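Long-range contacts in iron binding protein FbpA (Mannheimia haemolytica, PDB 1Q35), which binds ferric iron in the bacterial periplasm and probably delivers it to a membrane transporter for uptake into the cell: residues A1-V6 / S240-N245; K20-D25 / V247-Y252; R103-S108 / C190-G195; N140-S145 / I194-Y199. All coordinates share one frame; numbering follows the deposited sequence.

Contact 1: residues A1-V6 / S240-N245; sequences ANEVNV and SPNKAN
Asn242 and Asn245, at the start of helix 243-254, both reach the backbone carbonyl of Glu3 at the beginning of strand 3-8. Asn242 can be followed outward. Its CB lies 3.2 Å from Glu3 O. CG, anti to its own carbonyl carbon (chi1 -51°), lies 3.4 Å from Glu3 O, and the amide continues beside the Glu3 side chain. There OD1 accepts a hydrogen bond from one water and ND2 donates to another. Each water also donates to Glu3 OE1; the first accepts from Ala1 N as well, the second from Asn5 ND2. Glu3 OE2 turns to Asn31, while Asn5 ND2 also bonds to Pro51 O. The direct bond belongs to Asn245, whose ND2 gives Glu3 O a nearly straight hydrogen bond of 2.9 Å (164°). The donor lies well above the carbonyl plane, while the oxygen stays close to the plane of the amide. Asn245 CB also lies 4.2 Å from Val4 CB. Asparagine suits position 242 because one short amide both donates and accepts, whereas Asn245 supplies a donor on a short arm. The chemistry implies a hydrated, mostly polar junction at the surface, with Val4 as its buried apolar edge.

Contact 2: residues K20-D25 / V247-Y252; sequences KNFEKD and VKLIEY
Phe22 and Tyr252 meet as a T-shaped pair: the edge of the phenylalanine ring is directed at the tyrosine face, with centroids 5.6 Å apart and planes at 72°. Phe22 CD1 does the touching, 3.7 Å from Tyr252 CG. CG of Phe22 is anti to its backbone N (chi1 166°), and the same holds for CG of Tyr252. The Phe22 ring is also approached over one face by Leu249, whose CD1 stands 3.6 Å above its centre in a CH-pi contact; the two side chains cross at about a right angle. In return the Tyr252 ring takes the CA of Phe22 over one face, displaced toward the rim. Phenylalanine suits this place because its flat ring offers both a face to the leucine methyl and an edge to the tyrosine. The phenol extends past this apolar layer to the exposed side, where its OH donates a 2.7 Å hydrogen bond to Asp25 OD2, met from above the carboxylate plane. That same oxygen forms a salt bridge with Lys257, which probably keeps Asp25 ionised. The axes of 20-25 and 247-252 approach to 10.6 Å, their N-to-C directions 117° apart. Helix 16-26 is the connection of a right-handed beta-alpha-beta crossover between parallel strands 3-8 and 29-34, a unit typical of the periplasmic-binding-protein fold, and helix 243-254 packs against it on the same sheet face.

Contact 3: residues R103-S108 / C190-G195; sequences RVIYTS and CDYSIG
Residues 190-195 run antiparallel to 103-108 as neighbouring strands of the mixed beta sheet, the pairing beginning where Asp191 meets Ser108. Cys190, just before it, is tied by a disulfide to Cys134. The backbone O of Asp191 accepts from Ser108 N at 2.9 Å, while its carboxylate makes a salt bridge with Arg111, a partner that suits a buried acid. Tyr192 then faces Thr107 in a non-hydrogen-bonded pair, and its CD2 lies 3.7 Å from Thr107 CG2; the beta-branched threonine turns its methyl to the ring and keeps OG1 for Gly113 O. Ser193 and Tyr106 form a hydrogen-bonded pair, N to O in both directions, and Tyr106 OH reaches on to Asn196 O. Ile194 lies opposite Ile105, again without direct backbone bonds. Its CG2, anti to the backbone N, comes within 3.6 Å of Arg103 NE, one methyl lying over a face of the guanidinium. Gly195 closes the ladder with Val104: Val104 N donates to Gly195 O at 2.7 Å, and Gly195 N donates in return to Val104 O at 3.1 Å. Without a side chain, Gly195 fits close to the Tyr106 ring, where a CB would be tight against CE1. Arg103 NH2, whose salt bridge goes to Asp178, lies 3.6 Å from Gly195 CA.

Contact 4: residues N140-S145 / I194-Y199; sequences NSYNVS and IGNSYY. With FMT (formic acid), chain C.
Tyr142 and Tyr198 are brought together by different first torsions. In Tyr142, which belongs to the first turn of helix 141-168, CG is anti to the carbonyl carbon (chi1 -63°). In Tyr198, CG sits between the backbone N and the carbonyl carbon (chi1 55°), and the hydroxyl at the end of the ring comes to meet Asn196 ND2. The two tyrosine side chains cross at about a right angle, and Tyr142 OH and Tyr198 OH stand 3.2 Å apart. Between them works Asn196. Its ND2 lies over the centre of the Tyr142 ring, 3.4 Å from CE2, and donates a straight hydrogen bond of 3.1 Å to Tyr198 OH (161°), with the oxygen close to the amide plane. Asparagine suits this place because its NH2 can rest on one phenol ring while orienting the hydroxyl of another; on its far branch, OD1 takes a weak hydrogen bond from Arg103. Tyr199 lies beside Tyr198, whose CE2 lies over the centre of the Tyr199 ring. Tyr199 OH is 4.1 Å from Tyr142 OH, so three phenol oxygens gather in one place. A formic acid molecule, probably from the crystallisation liquor, sits at this cluster: Tyr198 OH makes a weak 2.7 Å hydrogen bond to its O2, and Arg10 and Arg101 bind it too. No iron is bound here, but Tyr142, Tyr198 and Tyr199 bind ferric iron in another structure of this protein, and the arrangement is that of a tri-tyrosine iron site.

Overall arrangement
Contacts 1 and 2 form one region, with centres 11 Å apart and helix 243-254 in common; Val6 CG2 of strand 3-8 touches Leu249 CD2 at 3.7 Å, linking the first to the second. Contacts 3 and 4 make another neighbouring pair, also with centres 11 Å apart, sharing Ile194 and Gly195. Contact 3 probably serves as second shell to the iron site in contact 4: Arg103 CD packs 3.3 Å from Tyr142 O, and the side chains of these two residues come within about 3 Å of each other. The two regions do not touch. Contact 1 keeps about 15 Å from contact 4 between nearest atoms, and contact 2 about 17 Å, although contacts 1, 3 and 4 all reach the same sheet.

Contact 1: residues A1-V6 / S240-N245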
loop_
_atom_site.group_PDB
_atom_site.type_symbol
_atom_site.label_atom_id
_atom_site.label_comp_id
_atom_site.label_asym_id
_atom_site.label_seq_id
_atom_site.Cartn_x
_atom_site.Cartn_y
_atom_site.Cartn_z
ATOM N N ALA A 1 -4.810 17.709 -27.262
ATOM C CA ALA A 1 -6.245 17.372 -27.057
ATOM C C ALA A 1 -6.719 17.976 -25.736
ATOM O O ALA A 1 -6.190 19.010 -25.303
ATOM C CB ALA A 1 -6.425 15.860 -27.068
ATOM N N ASN A 2 -7.744 17.365 -25.137
ATOM C CA ASN A 2 -8.133 17.628 -23.757
ATOM C C ASN A 2 -8.082 16.315 -23.000
ATOM O O ASN A 2 -9.111 15.690 -22.741
ATOM C CB ASN A 2 -9.537 18.222 -23.667
ATOM C CG ASN A 2 -9.891 18.689 -22.264
ATOM O OD1 ASN A 2 -11.060 18.875 -21.946
ATOM N ND2 ASN A 2 -8.878 18.897 -21.427
ATOM N N GLU A 3 -6.865 15.905 -22.664
ATOM C CA GLU A 3 -6.628 14.587 -22.106
ATOM C C GLU A 3 -5.534 14.602 -21.046
ATOM O O GLU A 3 -4.835 15.601 -20.849
ATOM C CB GLU A 3 -6.251 13.617 -23.230
ATOM C CG GLU A 3 -4.923 13.946 -23.903
ATOM C CD GLU A 3 -4.666 13.165 -25.177
ATOM O OE1 GLU A 3 -3.676 13.494 -25.865
ATOM O OE2 GLU A 3 -5.425 12.225 -25.499
ATOM N N VAL A 4 -5.401 13.465 -20.374
ATOM C CA VAL A 4 -4.347 13.241 -19.397
ATOM C C VAL A 4 -3.947 11.766 -19.470
ATOM O O VAL A 4 -4.804 10.884 -19.557
ATOM C CB VAL A 4 -4.784 13.663 -17.970
ATOM C CG1 VAL A 4 -5.949 12.815 -17.463
ATOM C CG2 VAL A 4 -3.607 13.598 -17.003
ATOM N N ASN A 5 -2.646 11.509 -19.470
ATOM C CA ASN A 5 -2.106 10.172 -19.654
ATOM C C ASN A 5 -1.672 9.591 -18.317
ATOM O O ASN A 5 -0.684 10.026 -17.731
ATOM C CB ASN A 5 -0.917 10.204 -20.616
ATOM C CG ASN A 5 -1.279 10.785 -21.974
ATOM O OD1 ASN A 5 -2.390 10.594 -22.468
ATOM N ND2 ASN A 5 -0.337 11.500 -22.579
ATOM N N VAL A 6 -2.416 8.595 -17.850
ATOM C CA VAL A 6 -2.228 8.012 -16.527
ATOM C C VAL A 6 -1.561 6.646 -16.646
ATOM O O VAL A 6 -1.964 5.828 -17.470
ATOM C CB VAL A 6 -3.593 7.866 -15.818
ATOM C CG1 VAL A 6 -3.436 7.218 -14.445
ATOM C CG2 VAL A 6 -4.276 9.219 -15.708
ATOM N N SER A 240 5.657 15.743 -18.395
ATOM C CA SER A 240 4.206 15.712 -18.584
ATOM C C SER A 240 3.760 16.589 -19.770
ATOM O O SER A 240 3.928 17.816 -19.725
ATOM C CB SER A 240 3.529 16.196 -17.300
ATOM O OG SER A 240 2.138 16.393 -17.466
ATOM N N PRO A 241 3.233 15.982 -20.836
ATOM C CA PRO A 241 2.715 16.759 -21.977
ATOM C C PRO A 241 1.342 17.422 -21.782
ATOM O O PRO A 241 0.959 18.241 -22.619
ATOM C CB PRO A 241 2.650 15.721 -23.098
ATOM C CG PRO A 241 2.440 14.432 -22.399
ATOM C CD PRO A 241 3.179 14.531 -21.100
ATOM N N ASN A 242 0.611 17.076 -20.724
ATOM C CA ASN A 242 -0.673 17.701 -20.409
ATOM C C ASN A 242 -0.700 18.078 -18.938
ATOM O O ASN A 242 -1.540 17.603 -18.172
ATOM C CB ASN A 242 -1.840 16.760 -20.729
ATOM C CG ASN A 242 -1.777 16.199 -22.130
ATOM O OD1 ASN A 242 -2.127 16.881 -23.101
ATOM N ND2 ASN A 242 -1.331 14.956 -22.252
ATOM N N LYS A 243 0.226 18.939 -18.542
ATOM C CA LYS A 243 0.495 19.170 -17.132
ATOM C C LYS A 243 -0.656 19.867 -16.415
ATOM O O LYS A 243 -0.971 19.514 -15.289
ATOM C CB LYS A 243 1.795 19.957 -16.957
ATOM C CG LYS A 243 2.182 20.206 -15.506
ATOM C CD LYS A 243 1.690 21.548 -15.000
ATOM C CE LYS A 243 2.285 21.886 -13.653
ATOM N NZ LYS A 243 3.751 22.095 -13.753
ATOM N N ALA A 244 -1.281 20.853 -17.049
ATOM C CA ALA A 244 -2.428 21.526 -16.450
ATOM C C ALA A 244 -3.539 20.525 -16.151
ATOM O O ALA A 244 -4.167 20.595 -15.099
ATOM C CB ALA A 244 -2.947 22.624 -17.362
ATOM N N ASN A 245 -3.778 19.613 -17.087
ATOM C CA ASN A 245 -4.774 18.552 -16.896
ATOM C C ASN A 245 -4.343 17.550 -15.823
ATOM O O ASN A 245 -5.178 17.047 -15.068
ATOM C CB ASN A 245 -5.059 17.832 -18.219
ATOM C CG ASN A 245 -5.855 18.690 -19.196
ATOM O OD1 ASN A 245 -6.427 19.711 -18.820
ATOM N ND2 ASN A 245 -5.903 18.262 -20.452
HETATM O O HOH W 1 -2.807 16.135 -25.656
HETATM O O HOH W 2 -1.106 13.352 -24.781
#

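Contact 2: residues K20-D25 / V247-Y252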
loop_
_atom_site.group_PDB
_atom_site.type_symbol
_atom_site.label_atom_id
_atom_site.label_comp_id
_atom_site.label_asym_id
_atom_site.label_seq_id
_atom_site.Cartn_x
_atom_site.Cartn_y
_atom_site.Cartn_z
ATOM N N LYS A 20 -13.301 7.701 -13.603
ATOM C CA LYS A 20 -14.531 7.892 -14.373
ATOM C C LYS A 20 -15.300 9.103 -13.863
ATOM O O LYS A 20 -15.857 9.861 -14.655
ATOM C CB LYS A 20 -15.418 6.648 -14.296
ATOM C CG LYS A 20 -14.874 5.455 -15.057
ATOM C CD LYS A 20 -15.234 5.509 -16.536
ATOM C CE LYS A 20 -15.201 4.132 -17.183
ATOM N NZ LYS A 20 -13.836 3.746 -17.605
ATOM N N ASN A 21 -15.328 9.289 -12.547
ATOM C CA ASN A 21 -15.961 10.462 -11.950
ATOM C C ASN A 21 -15.208 11.743 -12.298
ATOM O O ASN A 21 -15.824 12.783 -12.521
ATOM C CB ASN A 21 -16.089 10.305 -10.431
ATOM C CG ASN A 21 -17.342 9.549 -10.034
ATOM O OD1 ASN A 21 -18.420 10.132 -9.914
ATOM N ND2 ASN A 21 -17.208 8.241 -9.841
ATOM N N PHE A 22 -13.881 11.664 -12.358
ATOM C CA PHE A 22 -13.057 12.783 -12.815
ATOM C C PHE A 22 -13.424 13.167 -14.248
ATOM O O PHE A 22 -13.613 14.343 -14.542
ATOM C CB PHE A 22 -11.568 12.429 -12.724
ATOM C CG PHE A 22 -10.667 13.371 -13.483
ATOM C CD1 PHE A 22 -10.336 14.613 -12.957
ATOM C CD2 PHE A 22 -10.136 13.003 -14.713
ATOM C CE1 PHE A 22 -9.497 15.480 -13.655
ATOM C CE2 PHE A 22 -9.296 13.871 -15.410
ATOM C CZ PHE A 22 -8.978 15.102 -14.872
ATOM N N GLU A 23 -13.529 12.176 -15.127
ATOM C CA GLU A 23 -13.870 12.414 -16.532
ATOM C C GLU A 23 -15.231 13.090 -16.676
ATOM O O GLU A 23 -15.392 14.007 -17.480
ATOM C CB GLU A 23 -13.881 11.101 -17.316
ATOM C CG GLU A 23 -12.511 10.527 -17.607
ATOM C CD GLU A 23 -12.585 9.267 -18.442
ATOM O OE1 GLU A 23 -13.274 8.314 -18.024
ATOM O OE2 GLU A 23 -11.967 9.228 -19.519
ATOM N N LYS A 24 -16.201 12.637 -15.889
ATOM C CA LYS A 24 -17.562 13.165 -15.949
ATOM C C LYS A 24 -17.634 14.599 -15.425
ATOM O O LYS A 24 -18.318 15.443 -16.006
ATOM C CB LYS A 24 -18.511 12.270 -15.145
ATOM C CG LYS A 24 -19.984 12.664 -15.234
ATOM C CD LYS A 24 -20.883 11.659 -14.527
ATOM N N ASP A 25 -16.919 14.871 -14.338
ATOM C CA ASP A 25 -17.021 16.146 -13.630
ATOM C C ASP A 25 -16.201 17.268 -14.274
ATOM O O ASP A 25 -16.531 18.443 -14.106
ATOM C CB ASP A 25 -16.578 15.983 -12.169
ATOM C CG ASP A 25 -17.535 15.127 -11.347
ATOM O OD1 ASP A 25 -18.595 14.710 -11.867
ATOM O OD2 ASP A 25 -17.295 14.823 -10.158
ATOM N N VAL A 247 -2.490 18.300 -13.213
ATOM C CA VAL A 247 -2.697 18.981 -11.944
ATOM C C VAL A 247 -4.175 18.928 -11.568
ATOM O O VAL A 247 -4.507 18.668 -10.412
ATOM C CB VAL A 247 -2.188 20.438 -11.983
ATOM C CG1 VAL A 247 -2.642 21.216 -10.757
ATOM C CG2 VAL A 247 -0.673 20.453 -12.076
ATOM N N LYS A 248 -5.065 19.140 -12.532
ATOM C CA LYS A 248 -6.496 19.048 -12.252
ATOM C C LYS A 248 -6.896 17.647 -11.775
ATOM O O LYS A 248 -7.749 17.517 -10.901
ATOM C CB LYS A 248 -7.318 19.469 -13.470
ATOM C CG LYS A 248 -7.316 20.983 -13.686
ATOM C CD LYS A 248 -8.049 21.399 -14.949
ATOM C CE LYS A 248 -8.090 22.919 -15.082
ATOM N NZ LYS A 248 -8.271 23.372 -16.491
ATOM N N LEU A 249 -6.274 16.613 -12.332
ATOM C CA LEU A 249 -6.545 15.241 -11.898
ATOM C C LEU A 249 -6.114 15.010 -10.450
ATOM O O LEU A 249 -6.892 14.476 -9.656
ATOM C CB LEU A 249 -5.877 14.221 -12.817
ATOM C CG LEU A 249 -6.006 12.755 -12.375
ATOM C CD1 LEU A 249 -7.461 12.341 -12.179
ATOM C CD2 LEU A 249 -5.342 11.846 -13.370
ATOM N N ILE A 250 -4.899 15.405 -10.084
ATOM C CA ILE A 250 -4.443 15.124 -8.727
ATOM C C ILE A 250 -5.168 16.007 -7.708
ATOM O O ILE A 250 -5.460 15.559 -6.605
ATOM C CB ILE A 250 -2.892 15.143 -8.596
ATOM C CG1 ILE A 250 -2.291 16.539 -8.735
ATOM C CG2 ILE A 250 -2.269 14.216 -9.623
ATOM C CD1 ILE A 250 -0.828 16.571 -8.359
ATOM N N GLU A 251 -5.520 17.232 -8.097
ATOM C CA GLU A 251 -6.375 18.080 -7.273
ATOM C C GLU A 251 -7.744 17.432 -7.064
ATOM O O GLU A 251 -8.273 17.441 -5.956
ATOM C CB GLU A 251 -6.526 19.472 -7.904
ATOM C CG GLU A 251 -5.263 20.316 -7.787
ATOM C CD GLU A 251 -5.338 21.657 -8.503
ATOM O OE1 GLU A 251 -4.557 22.556 -8.132
ATOM O OE2 GLU A 251 -6.156 21.812 -9.432
ATOM N N TYR A 252 -8.300 16.860 -8.123
ATOM C CA TYR A 252 -9.583 16.162 -8.038
ATOM C C TYR A 252 -9.501 14.969 -7.084
ATOM O O TYR A 252 -10.385 14.774 -6.250
ATOM C CB TYR A 252 -10.033 15.671 -9.416
ATOM C CG TYR A 252 -11.413 15.046 -9.415
ATOM C CD1 TYR A 252 -11.584 13.686 -9.169
ATOM C CD2 TYR A 252 -12.546 15.816 -9.648
ATOM C CE1 TYR A 252 -12.847 13.109 -9.156
ATOM C CE2 TYR A 252 -13.814 15.252 -9.641
ATOM C CZ TYR A 252 -13.956 13.897 -9.397
ATOM O OH TYR A 252 -15.211 13.334 -9.386
#

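Contact 3: residues R103-S108 / C190-G195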
loop_
_atom_site.group_PDB
_atom_site.type_symbol
_atom_site.label_atom_id
_atom_site.label_comp_id
_atom_site.label_asym_id
_atom_site.label_seq_id
_atom_site.Cartn_x
_atom_site.Cartn_y
_atom_site.Cartn_z
ATOM N N ARG A 103 -0.767 -2.218 6.953
ATOM C CA ARG A 103 -0.416 -3.607 6.685
ATOM C C ARG A 103 -0.640 -4.370 7.984
ATOM O O ARG A 103 0.107 -4.230 8.949
ATOM C CB ARG A 103 1.008 -3.746 6.141
ATOM C CG ARG A 103 1.277 -5.091 5.492
ATOM C CD ARG A 103 2.261 -5.020 4.323
ATOM N NE ARG A 103 2.356 -6.295 3.611
ATOM C CZ ARG A 103 1.444 -6.757 2.753
ATOM N NH1 ARG A 103 1.607 -7.942 2.187
ATOM N NH2 ARG A 103 0.367 -6.054 2.460
ATOM N N VAL A 104 -1.732 -5.123 8.008
ATOM C CA VAL A 104 -2.260 -5.732 9.219
ATOM C C VAL A 104 -1.942 -7.221 9.297
ATOM O O VAL A 104 -1.364 -7.793 8.373
ATOM C CB VAL A 104 -3.788 -5.501 9.309
ATOM C CG1 VAL A 104 -4.093 -4.007 9.300
ATOM C CG2 VAL A 104 -4.536 -6.200 8.180
ATOM N N ILE A 105 -2.311 -7.825 10.422
ATOM C CA ILE A 105 -2.237 -9.267 10.600
ATOM C C ILE A 105 -3.657 -9.805 10.671
ATOM O O ILE A 105 -4.434 -9.420 11.544
ATOM C CB ILE A 105 -1.451 -9.650 11.870
ATOM C CG1 ILE A 105 -0.021 -9.111 11.787
ATOM C CG2 ILE A 105 -1.453 -11.172 12.050
ATOM C CD1 ILE A 105 0.789 -9.299 13.042
ATOM N N TYR A 106 -4.002 -10.663 9.716
ATOM C CA TYR A 106 -5.275 -11.380 9.738
ATOM C C TYR A 106 -5.099 -12.683 10.494
ATOM O O TYR A 106 -4.074 -13.343 10.355
ATOM C CB TYR A 106 -5.750 -11.651 8.309
ATOM C CG TYR A 106 -6.076 -10.384 7.558
ATOM C CD1 TYR A 106 -5.277 -9.926 6.512
ATOM C CD2 TYR A 106 -7.174 -9.626 7.914
ATOM C CE1 TYR A 106 -5.586 -8.749 5.841
ATOM C CE2 TYR A 106 -7.483 -8.444 7.253
ATOM C CZ TYR A 106 -6.691 -8.011 6.221
ATOM O OH TYR A 106 -7.036 -6.835 5.595
ATOM N N THR A 107 -6.089 -13.051 11.303
ATOM C CA THR A 107 -6.039 -14.318 12.028
ATOM C C THR A 107 -7.294 -15.134 11.791
ATOM O O THR A 107 -8.354 -14.603 11.483
ATOM C CB THR A 107 -5.876 -14.097 13.536
ATOM O OG1 THR A 107 -6.903 -13.214 14.010
ATOM C CG2 THR A 107 -4.541 -13.433 13.871
ATOM N N SER A 108 -7.161 -16.443 11.956
ATOM C CA SER A 108 -8.304 -17.338 11.875
ATOM C C SER A 108 -9.276 -17.011 13.003
ATOM O O SER A 108 -8.893 -16.999 14.163
ATOM C CB SER A 108 -7.843 -18.785 12.009
ATOM O OG SER A 108 -8.946 -19.658 12.183
ATOM N N CYS A 190 -3.633 -21.877 6.841
ATOM C CA CYS A 190 -2.867 -21.101 7.805
ATOM C C CYS A 190 -3.789 -20.352 8.744
ATOM O O CYS A 190 -5.002 -20.283 8.539
ATOM C CB CYS A 190 -1.905 -20.145 7.106
ATOM S SG CYS A 190 -2.608 -19.367 5.656
ATOM N N ASP A 191 -3.179 -19.807 9.784
ATOM C CA ASP A 191 -3.886 -19.174 10.884
ATOM C C ASP A 191 -3.584 -17.688 11.036
ATOM O O ASP A 191 -4.326 -16.993 11.718
ATOM C CB ASP A 191 -3.510 -19.869 12.192
ATOM C CG ASP A 191 -4.001 -21.302 12.271
ATOM O OD1 ASP A 191 -4.728 -21.755 11.365
ATOM O OD2 ASP A 191 -3.698 -22.032 13.236
ATOM N N TYR A 192 -2.471 -17.238 10.454
ATOM C CA TYR A 192 -2.019 -15.846 10.498
ATOM C C TYR A 192 -1.579 -15.460 9.103
ATOM O O TYR A 192 -0.904 -16.241 8.435
ATOM C CB TYR A 192 -0.804 -15.680 11.422
ATOM C CG TYR A 192 -1.021 -16.141 12.849
ATOM C CD1 TYR A 192 -0.959 -17.493 13.180
ATOM C CD2 TYR A 192 -1.270 -15.228 13.873
ATOM C CE1 TYR A 192 -1.165 -17.926 14.482
ATOM C CE2 TYR A 192 -1.474 -15.656 15.180
ATOM C CZ TYR A 192 -1.427 -17.008 15.473
ATOM O OH TYR A 192 -1.641 -17.430 16.763
ATOM N N SER A 193 -1.957 -14.273 8.652
ATOM C CA SER A 193 -1.383 -13.735 7.426
ATOM C C SER A 193 -1.080 -12.253 7.582
ATOM O O SER A 193 -1.548 -11.602 8.514
ATOM C CB SER A 193 -2.308 -13.960 6.223
ATOM O OG SER A 193 -3.382 -13.031 6.214
ATOM N N ILE A 194 -0.255 -11.740 6.680
ATOM C CA ILE A 194 0.012 -10.310 6.587
ATOM C C ILE A 194 -0.666 -9.811 5.319
ATOM O O ILE A 194 -0.576 -10.450 4.278
ATOM C CB ILE A 194 1.527 -10.050 6.543
ATOM C CG1 ILE A 194 2.191 -10.521 7.839
ATOM C CG2 ILE A 194 1.790 -8.569 6.315
ATOM C CD1 ILE A 194 3.710 -10.464 7.808
ATOM N N GLY A 195 -1.356 -8.681 5.400
ATOM C CA GLY A 195 -1.985 -8.102 4.227
ATOM C C GLY A 195 -2.479 -6.696 4.495
ATOM O O GLY A 195 -2.529 -6.270 5.643
#

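Contact 4: residues N140-S145 / I194-Y199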
loop_
_atom_site.group_PDB
_atom_site.type_symbol
_atom_site.label_atom_id
_atom_site.label_comp_id
_atom_site.label_asym_id
_atom_site.label_seq_id
_atom_site.Cartn_x
_atom_site.Cartn_y
_atom_site.Cartn_z
ATOM N N ASN A 140 7.513 -8.763 -2.706
ATOM C CA ASN A 140 6.443 -7.829 -2.990
ATOM C C ASN A 140 6.667 -6.541 -2.207
ATOM O O ASN A 140 7.008 -6.582 -1.030
ATOM C CB ASN A 140 5.086 -8.415 -2.638
ATOM C CG ASN A 140 3.984 -7.449 -2.901
ATOM O OD1 ASN A 140 3.529 -7.299 -4.039
ATOM N ND2 ASN A 140 3.592 -6.731 -1.876
ATOM N N SER A 141 6.462 -5.401 -2.852
ATOM C CA SER A 141 6.848 -4.124 -2.245
ATOM C C SER A 141 6.060 -3.756 -1.001
ATOM O O SER A 141 6.570 -3.045 -0.154
ATOM C CB SER A 141 6.797 -2.985 -3.262
ATOM O OG SER A 141 5.478 -2.725 -3.676
ATOM N N TYR A 142 4.822 -4.221 -0.857
ATOM C CA TYR A 142 4.124 -4.015 0.411
ATOM C C TYR A 142 4.889 -4.669 1.564
ATOM O O TYR A 142 4.982 -4.106 2.651
ATOM C CB TYR A 142 2.706 -4.580 0.387
ATOM C CG TYR A 142 1.737 -3.968 -0.597
ATOM C CD1 TYR A 142 1.754 -2.607 -0.903
ATOM C CD2 TYR A 142 0.763 -4.759 -1.198
ATOM C CE1 TYR A 142 0.839 -2.067 -1.790
ATOM C CE2 TYR A 142 -0.164 -4.220 -2.079
ATOM C CZ TYR A 142 -0.113 -2.870 -2.371
ATOM O OH TYR A 142 -1.008 -2.286 -3.229
ATOM N N ASN A 143 5.410 -5.871 1.339
ATOM C CA ASN A 143 6.235 -6.542 2.333
ATOM C C ASN A 143 7.590 -5.868 2.512
ATOM O O ASN A 143 8.018 -5.630 3.628
ATOM C CB ASN A 143 6.441 -8.017 1.974
ATOM C CG ASN A 143 5.206 -8.862 2.208
ATOM O OD1 ASN A 143 4.333 -8.521 3.020
ATOM N ND2 ASN A 143 5.128 -9.982 1.496
ATOM N N VAL A 144 8.273 -5.558 1.418
ATOM C CA VAL A 144 9.608 -4.986 1.519
ATOM C C VAL A 144 9.550 -3.646 2.263
ATOM O O VAL A 144 10.415 -3.368 3.074
ATOM C CB VAL A 144 10.306 -4.865 0.140
ATOM C CG1 VAL A 144 11.698 -4.265 0.292
ATOM C CG2 VAL A 144 10.406 -6.236 -0.535
ATOM N N SER A 145 8.531 -2.825 2.014
ATOM C CA SER A 145 8.426 -1.550 2.727
ATOM C C SER A 145 8.136 -1.741 4.219
ATOM O O SER A 145 8.623 -0.978 5.042
ATOM C CB SER A 145 7.413 -0.624 2.059
ATOM O OG SER A 145 7.957 -0.132 0.845
ATOM N N ILE A 194 -0.255 -11.740 6.680
ATOM C CA ILE A 194 0.012 -10.310 6.587
ATOM C C ILE A 194 -0.666 -9.811 5.319
ATOM O O ILE A 194 -0.576 -10.450 4.278
ATOM C CB ILE A 194 1.527 -10.050 6.543
ATOM C CG1 ILE A 194 2.191 -10.521 7.839
ATOM C CG2 ILE A 194 1.790 -8.569 6.315
ATOM C CD1 ILE A 194 3.710 -10.464 7.808
ATOM N N GLY A 195 -1.356 -8.681 5.400
ATOM C CA GLY A 195 -1.985 -8.102 4.227
ATOM C C GLY A 195 -2.479 -6.696 4.495
ATOM O O GLY A 195 -2.529 -6.270 5.643
ATOM N N ASN A 196 -2.863 -5.975 3.450
ATOM C CA ASN A 196 -3.322 -4.604 3.626
ATOM C C ASN A 196 -4.778 -4.569 4.095
ATOM O O ASN A 196 -5.608 -5.407 3.711
ATOM C CB ASN A 196 -3.152 -3.787 2.342
ATOM C CG ASN A 196 -1.707 -3.404 2.072
ATOM O OD1 ASN A 196 -0.853 -3.473 2.955
ATOM N ND2 ASN A 196 -1.435 -2.988 0.843
ATOM N N SER A 197 -5.076 -3.572 4.917
ATOM C CA SER A 197 -6.349 -3.439 5.610
ATOM C C SER A 197 -7.548 -3.330 4.674
ATOM O O SER A 197 -8.572 -3.967 4.888
ATOM C CB SER A 197 -6.301 -2.207 6.516
ATOM O OG SER A 197 -5.912 -1.041 5.791
ATOM N N TYR A 198 -7.426 -2.511 3.641
ATOM C CA TYR A 198 -8.564 -2.219 2.766
ATOM C C TYR A 198 -9.084 -3.479 2.072
ATOM O O TYR A 198 -10.266 -3.565 1.757
ATOM C CB TYR A 198 -8.234 -1.108 1.744
ATOM C CG TYR A 198 -7.015 -1.382 0.904
ATOM C CD1 TYR A 198 -5.752 -1.004 1.351
ATOM C CD2 TYR A 198 -7.105 -2.044 -0.311
ATOM C CE1 TYR A 198 -4.626 -1.270 0.621
ATOM C CE2 TYR A 198 -5.970 -2.314 -1.064
ATOM C CZ TYR A 198 -4.729 -1.926 -0.578
ATOM O OH TYR A 198 -3.570 -2.195 -1.267
ATOM N N TYR A 199 -8.220 -4.463 1.860
ATOM C CA TYR A 199 -8.660 -5.715 1.247
ATOM C C TYR A 199 -9.731 -6.440 2.069
ATOM O O TYR A 199 -10.548 -7.156 1.502
ATOM C CB TYR A 199 -7.476 -6.657 0.984
ATOM C CG TYR A 199 -6.590 -6.210 -0.158
ATOM C CD1 TYR A 199 -5.231 -5.987 0.034
ATOM C CD2 TYR A 199 -7.107 -6.014 -1.432
ATOM C CE1 TYR A 199 -4.413 -5.572 -1.008
ATOM C CE2 TYR A 199 -6.296 -5.595 -2.478
ATOM C CZ TYR A 199 -4.951 -5.385 -2.257
ATOM O OH TYR A 199 -4.129 -4.973 -3.281
HETATM C C FMT C . -3.951 -1.541 -4.714
HETATM O O1 FMT C . -4.303 -0.917 -5.827
HETATM O O2 FMT C . -4.154 -1.002 -3.641
#